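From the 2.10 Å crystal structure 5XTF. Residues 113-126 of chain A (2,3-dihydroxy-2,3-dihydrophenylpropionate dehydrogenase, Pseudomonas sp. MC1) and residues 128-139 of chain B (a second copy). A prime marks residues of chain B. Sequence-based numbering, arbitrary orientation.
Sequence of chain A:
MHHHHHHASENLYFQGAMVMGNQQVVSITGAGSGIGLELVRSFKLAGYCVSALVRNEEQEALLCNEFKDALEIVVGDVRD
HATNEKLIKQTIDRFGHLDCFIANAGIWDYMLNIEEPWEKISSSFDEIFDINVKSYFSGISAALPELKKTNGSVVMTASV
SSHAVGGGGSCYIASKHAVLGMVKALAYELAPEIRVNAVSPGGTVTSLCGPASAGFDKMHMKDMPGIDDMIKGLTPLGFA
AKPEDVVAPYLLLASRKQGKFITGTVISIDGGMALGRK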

# COMPACT_ATOMS: atom_id res chain seq x y z
N ASN A 113 23.84 -4.00 -9.01
CA ASN A 113 23.67 -2.55 -8.98
C ASN A 113 23.32 -2.01 -10.36
O ASN A 113 23.75 -2.54 -11.38
CB ASN A 113 24.92 -1.85 -8.45
CG ASN A 113 25.29 -2.29 -7.04
OD1 ASN A 113 24.81 -1.72 -6.05
ND2 ASN A 113 26.14 -3.30 -6.94
N ILE A 114 22.52 -0.95 -10.38
CA ILE A 114 22.17 -0.31 -11.64
C ILE A 114 23.38 0.32 -12.33
O ILE A 114 23.29 0.65 -13.51
CB ILE A 114 21.05 0.71 -11.39
CG1 ILE A 114 20.48 1.27 -12.71
CG2 ILE A 114 21.55 1.82 -10.48
CD1 ILE A 114 19.71 0.25 -13.54
N GLU A 115 24.50 0.47 -11.63
CA GLU A 115 25.71 1.05 -12.21
C GLU A 115 26.49 0.08 -13.10
O GLU A 115 27.38 0.53 -13.82
CB GLU A 115 26.65 1.55 -11.12
CG GLU A 115 26.27 2.89 -10.55
CD GLU A 115 25.97 2.83 -9.06
OE1 GLU A 115 26.40 1.84 -8.42
OE2 GLU A 115 25.31 3.77 -8.55
N GLU A 116 26.18 -1.22 -13.06
CA GLU A 116 26.99 -2.21 -13.75
C GLU A 116 26.91 -2.02 -15.26
O GLU A 116 26.02 -1.33 -15.76
CB GLU A 116 26.54 -3.63 -13.37
CG GLU A 116 26.46 -3.87 -11.87
CD GLU A 116 27.55 -3.15 -11.11
OE1 GLU A 116 27.23 -2.28 -10.27
OE2 GLU A 116 28.74 -3.46 -11.34
N PRO A 117 27.85 -2.61 -16.01
CA PRO A 117 27.73 -2.64 -17.48
C PRO A 117 26.36 -3.13 -17.93
O PRO A 117 25.89 -4.16 -17.45
CB PRO A 117 28.83 -3.63 -17.90
CG PRO A 117 29.79 -3.63 -16.79
CD PRO A 117 29.06 -3.31 -15.53
N TRP A 118 25.75 -2.41 -18.88
CA TRP A 118 24.41 -2.80 -19.35
C TRP A 118 24.36 -4.24 -19.83
O TRP A 118 23.32 -4.90 -19.72
CB TRP A 118 23.93 -1.87 -20.46
CG TRP A 118 22.62 -2.36 -21.05
CD1 TRP A 118 22.42 -2.90 -22.29
CD2 TRP A 118 21.34 -2.38 -20.40
NE1 TRP A 118 21.10 -3.24 -22.45
CE2 TRP A 118 20.41 -2.94 -21.31
CE3 TRP A 118 20.88 -1.98 -19.13
CZ2 TRP A 118 19.06 -3.11 -21.00
CZ3 TRP A 118 19.53 -2.15 -18.82
CH2 TRP A 118 18.64 -2.71 -19.76
N GLU A 119 25.46 -4.75 -20.37
CA GLU A 119 25.51 -6.14 -20.81
C GLU A 119 25.17 -7.08 -19.67
O GLU A 119 24.42 -8.04 -19.84
CB GLU A 119 26.90 -6.45 -21.38
CG GLU A 119 27.30 -5.61 -22.63
CD GLU A 119 27.36 -4.06 -22.41
OE1 GLU A 119 27.30 -3.32 -23.42
OE2 GLU A 119 27.45 -3.59 -21.26
N LYS A 120 25.70 -6.80 -18.48
CA LYS A 120 25.39 -7.63 -17.33
C LYS A 120 23.98 -7.36 -16.83
O LYS A 120 23.23 -8.30 -16.53
CB LYS A 120 26.42 -7.40 -16.24
CG LYS A 120 26.05 -7.92 -14.87
CD LYS A 120 25.84 -9.43 -14.85
CE LYS A 120 25.83 -9.98 -13.42
NZ LYS A 120 25.48 -11.43 -13.35
N ILE A 121 23.59 -6.08 -16.75
CA ILE A 121 22.23 -5.75 -16.32
C ILE A 121 21.20 -6.42 -17.22
O ILE A 121 20.26 -7.06 -16.74
CB ILE A 121 22.03 -4.22 -16.30
CG1 ILE A 121 22.99 -3.56 -15.31
CG2 ILE A 121 20.59 -3.91 -15.95
CD1 ILE A 121 22.91 -2.05 -15.29
N SER A 122 21.40 -6.33 -18.54
CA SER A 122 20.39 -6.81 -19.48
C SER A 122 20.20 -8.32 -19.39
O SER A 122 19.07 -8.82 -19.46
CB SER A 122 20.76 -6.44 -20.91
OG SER A 122 20.14 -7.35 -21.81
N SER A 123 21.29 -9.07 -19.29
CA SER A 123 21.14 -10.52 -19.26
C SER A 123 20.58 -10.96 -17.92
O SER A 123 19.75 -11.88 -17.86
CB SER A 123 22.49 -11.18 -19.53
OG SER A 123 23.40 -10.80 -18.51
N SER A 124 21.03 -10.33 -16.84
CA SER A 124 20.47 -10.65 -15.54
C SER A 124 18.98 -10.35 -15.48
O SER A 124 18.20 -11.16 -14.98
CB SER A 124 21.25 -9.90 -14.47
OG SER A 124 20.81 -10.25 -13.18
N PHE A 125 18.55 -9.20 -16.03
CA PHE A 125 17.12 -8.88 -16.11
C PHE A 125 16.35 -9.97 -16.84
O PHE A 125 15.27 -10.37 -16.40
CB PHE A 125 16.91 -7.52 -16.81
CG PHE A 125 15.45 -7.16 -17.07
CD1 PHE A 125 14.81 -6.21 -16.29
CD2 PHE A 125 14.73 -7.74 -18.12
CE1 PHE A 125 13.48 -5.86 -16.52
CE2 PHE A 125 13.41 -7.41 -18.34
CZ PHE A 125 12.78 -6.47 -17.55
N ASP A 126 16.86 -10.42 -17.99
CA ASP A 126 16.12 -11.39 -18.78
C ASP A 126 15.91 -12.67 -17.99
O ASP A 126 14.84 -13.27 -18.03
CB ASP A 126 16.84 -11.71 -20.08
CG ASP A 126 16.77 -10.58 -21.09
OD1 ASP A 126 16.05 -9.59 -20.85
OD2 ASP A 126 17.44 -10.69 -22.15
N ILE B 128 5.43 -6.20 -23.78
CA ILE B 128 5.03 -5.32 -22.69
C ILE B 128 6.19 -5.08 -21.75
O ILE B 128 6.50 -3.93 -21.40
CB ILE B 128 3.81 -5.90 -21.95
CG1 ILE B 128 2.55 -5.65 -22.78
CG2 ILE B 128 3.65 -5.27 -20.58
CD1 ILE B 128 1.67 -6.82 -22.84
N PHE B 129 6.90 -6.14 -21.36
CA PHE B 129 7.96 -5.96 -20.38
C PHE B 129 9.22 -5.34 -20.98
O PHE B 129 9.92 -4.60 -20.28
CB PHE B 129 8.25 -7.29 -19.69
CG PHE B 129 7.29 -7.58 -18.56
CD1 PHE B 129 6.01 -8.02 -18.82
CD2 PHE B 129 7.67 -7.35 -17.24
CE1 PHE B 129 5.12 -8.24 -17.77
CE2 PHE B 129 6.79 -7.57 -16.19
CZ PHE B 129 5.51 -8.03 -16.46
N ASP B 130 9.49 -5.59 -22.27
CA ASP B 130 10.60 -4.90 -22.92
C ASP B 130 10.38 -3.39 -22.92
O ASP B 130 11.32 -2.62 -22.66
CB ASP B 130 10.79 -5.41 -24.35
CG ASP B 130 11.50 -6.73 -24.40
OD1 ASP B 130 12.20 -7.03 -23.40
OD2 ASP B 130 11.37 -7.47 -25.40
N ILE B 131 9.16 -2.95 -23.19
CA ILE B 131 8.89 -1.51 -23.34
C ILE B 131 8.57 -0.85 -22.01
O ILE B 131 9.11 0.22 -21.70
CB ILE B 131 7.74 -1.29 -24.34
CG1 ILE B 131 8.14 -1.72 -25.74
CG2 ILE B 131 7.33 0.17 -24.32
CD1 ILE B 131 6.98 -1.70 -26.72
N ASN B 132 7.66 -1.44 -21.24
CA ASN B 132 7.20 -0.80 -20.02
C ASN B 132 8.16 -0.96 -18.85
O ASN B 132 8.02 -0.23 -17.87
CB ASN B 132 5.83 -1.34 -19.60
CG ASN B 132 4.76 -1.06 -20.62
OD1 ASN B 132 4.96 -0.28 -21.55
ND2 ASN B 132 3.61 -1.68 -20.44
N VAL B 133 9.12 -1.87 -18.92
CA VAL B 133 10.01 -2.12 -17.79
C VAL B 133 11.47 -2.16 -18.22
O VAL B 133 12.28 -1.37 -17.73
CB VAL B 133 9.64 -3.42 -17.06
CG1 VAL B 133 10.56 -3.61 -15.84
CG2 VAL B 133 8.17 -3.41 -16.64
N LYS B 134 11.83 -3.09 -19.11
CA LYS B 134 13.24 -3.25 -19.44
C LYS B 134 13.83 -1.97 -20.03
O LYS B 134 14.95 -1.57 -19.69
CB LYS B 134 13.44 -4.42 -20.41
CG LYS B 134 14.87 -4.89 -20.39
CD LYS B 134 15.20 -5.90 -21.48
CE LYS B 134 16.68 -6.31 -21.34
NZ LYS B 134 17.08 -7.41 -22.26
N SER B 135 13.08 -1.29 -20.89
CA SER B 135 13.65 -0.09 -21.48
C SER B 135 13.68 1.09 -20.51
O SER B 135 14.44 2.04 -20.74
CB SER B 135 12.90 0.27 -22.76
OG SER B 135 11.67 0.90 -22.44
N TYR B 136 12.93 1.05 -19.40
CA TYR B 136 13.19 2.00 -18.32
C TYR B 136 14.57 1.75 -17.70
O TYR B 136 15.34 2.69 -17.49
CB TYR B 136 12.12 1.93 -17.23
CG TYR B 136 10.80 2.60 -17.54
CD1 TYR B 136 10.49 3.05 -18.83
CD2 TYR B 136 9.86 2.79 -16.54
CE1 TYR B 136 9.27 3.67 -19.09
CE2 TYR B 136 8.64 3.39 -16.79
CZ TYR B 136 8.35 3.83 -18.06
OH TYR B 136 7.14 4.42 -18.24
N PHE B 137 14.89 0.47 -17.44
CA PHE B 137 16.23 0.12 -16.96
C PHE B 137 17.30 0.60 -17.94
O PHE B 137 18.34 1.14 -17.52
CB PHE B 137 16.35 -1.39 -16.75
CG PHE B 137 15.76 -1.88 -15.45
CD1 PHE B 137 14.48 -2.45 -15.42
CD2 PHE B 137 16.48 -1.81 -14.28
CE1 PHE B 137 13.94 -2.91 -14.23
CE2 PHE B 137 15.94 -2.27 -13.08
CZ PHE B 137 14.67 -2.82 -13.06
N SER B 138 17.07 0.42 -19.24
CA SER B 138 18.06 0.79 -20.25
C SER B 138 18.29 2.30 -20.30
O SER B 138 19.43 2.77 -20.25
CB SER B 138 17.62 0.25 -21.61
OG SER B 138 18.47 0.70 -22.66
N GLY B 139 17.21 3.09 -20.36
CA GLY B 139 17.34 4.54 -20.31
C GLY B 139 18.08 5.03 -19.07
O GLY B 139 18.94 5.91 -19.16

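The most unusual feature of this contact is the way a single lysine serves both its polar and its apolar chemistry. The side chain of Lys134′ leaves its helix sideways to chain A, but all four chi angles lie in the t well, and the extended chain carries its end into a hole formed by Trp118, Ser122, Phe125 and Asp126. The methylene part packs against aromatic carbon: CG of Lys134′ lies 3.7 Å from the centroid of the Phe125 ring and 18° off the ring normal, which places it over the face as a CH-pi contact. Farther along, CE of Lys134′ comes 4.0 Å from CZ2 of Trp118. The ammonium then reaches two polar side chains of helix 118-126, where NZ of Lys134′ donates to OD1 of Asp126 at 2.8 Å, a hydrogen bond within a salt bridge, and to OG of Ser122 at 3.1 Å. Ser122 and Asp126 are four residues apart, so one helical turn brings both acceptors within reach of the same nitrogen.

The two helices run nearly antiparallel, at 162°, with a closest axial approach of 10.8 Å. That spacing leaves room for large side chains between the backbones, and Trp118 and Phe125, both pointing toward chain B with chi1 in the t well, occupy it. Trp118 packs against the backbone as well as side chains of the partner. CA of Ser138′ sits 3.9 Å from the centroid of the Trp118 six-membered ring, 25° off the normal, and CH2 of Trp118 approaches N of Ser138′ to 3.5 Å. This last approach is packing rather than hydrogen bonding; the same amide donates to O of Lys134′ at 2.9 Å within its own helix.

Phe125 also meets Phe137′ in an offset edge-to-face pair. The centroids are 5.5 Å apart and the planes inclined at 65°, with the edge of Phe125 directed to the face of Phe137′; CE1 of Phe125 and CD1 of Phe137′ are 3.7 Å apart. Near the plane of the Phe125 ring, CG1 of Val133′ approaches CE1 of Phe125 to 3.7 Å. Thus Phe125 receives an aliphatic chain over one face while its edge meets a branched side chain and a second ring.

Phe137′ extends the apolar contact toward the loop preceding the chain A helix. CD1 of Ile114 lies at its ring edge, 3.9 Å from CD2 of Phe137′, and CZ3 of Trp118 is 3.9 Å from CB of Phe137′. Altogether the two stretches bury 497 Å², summed over both sides.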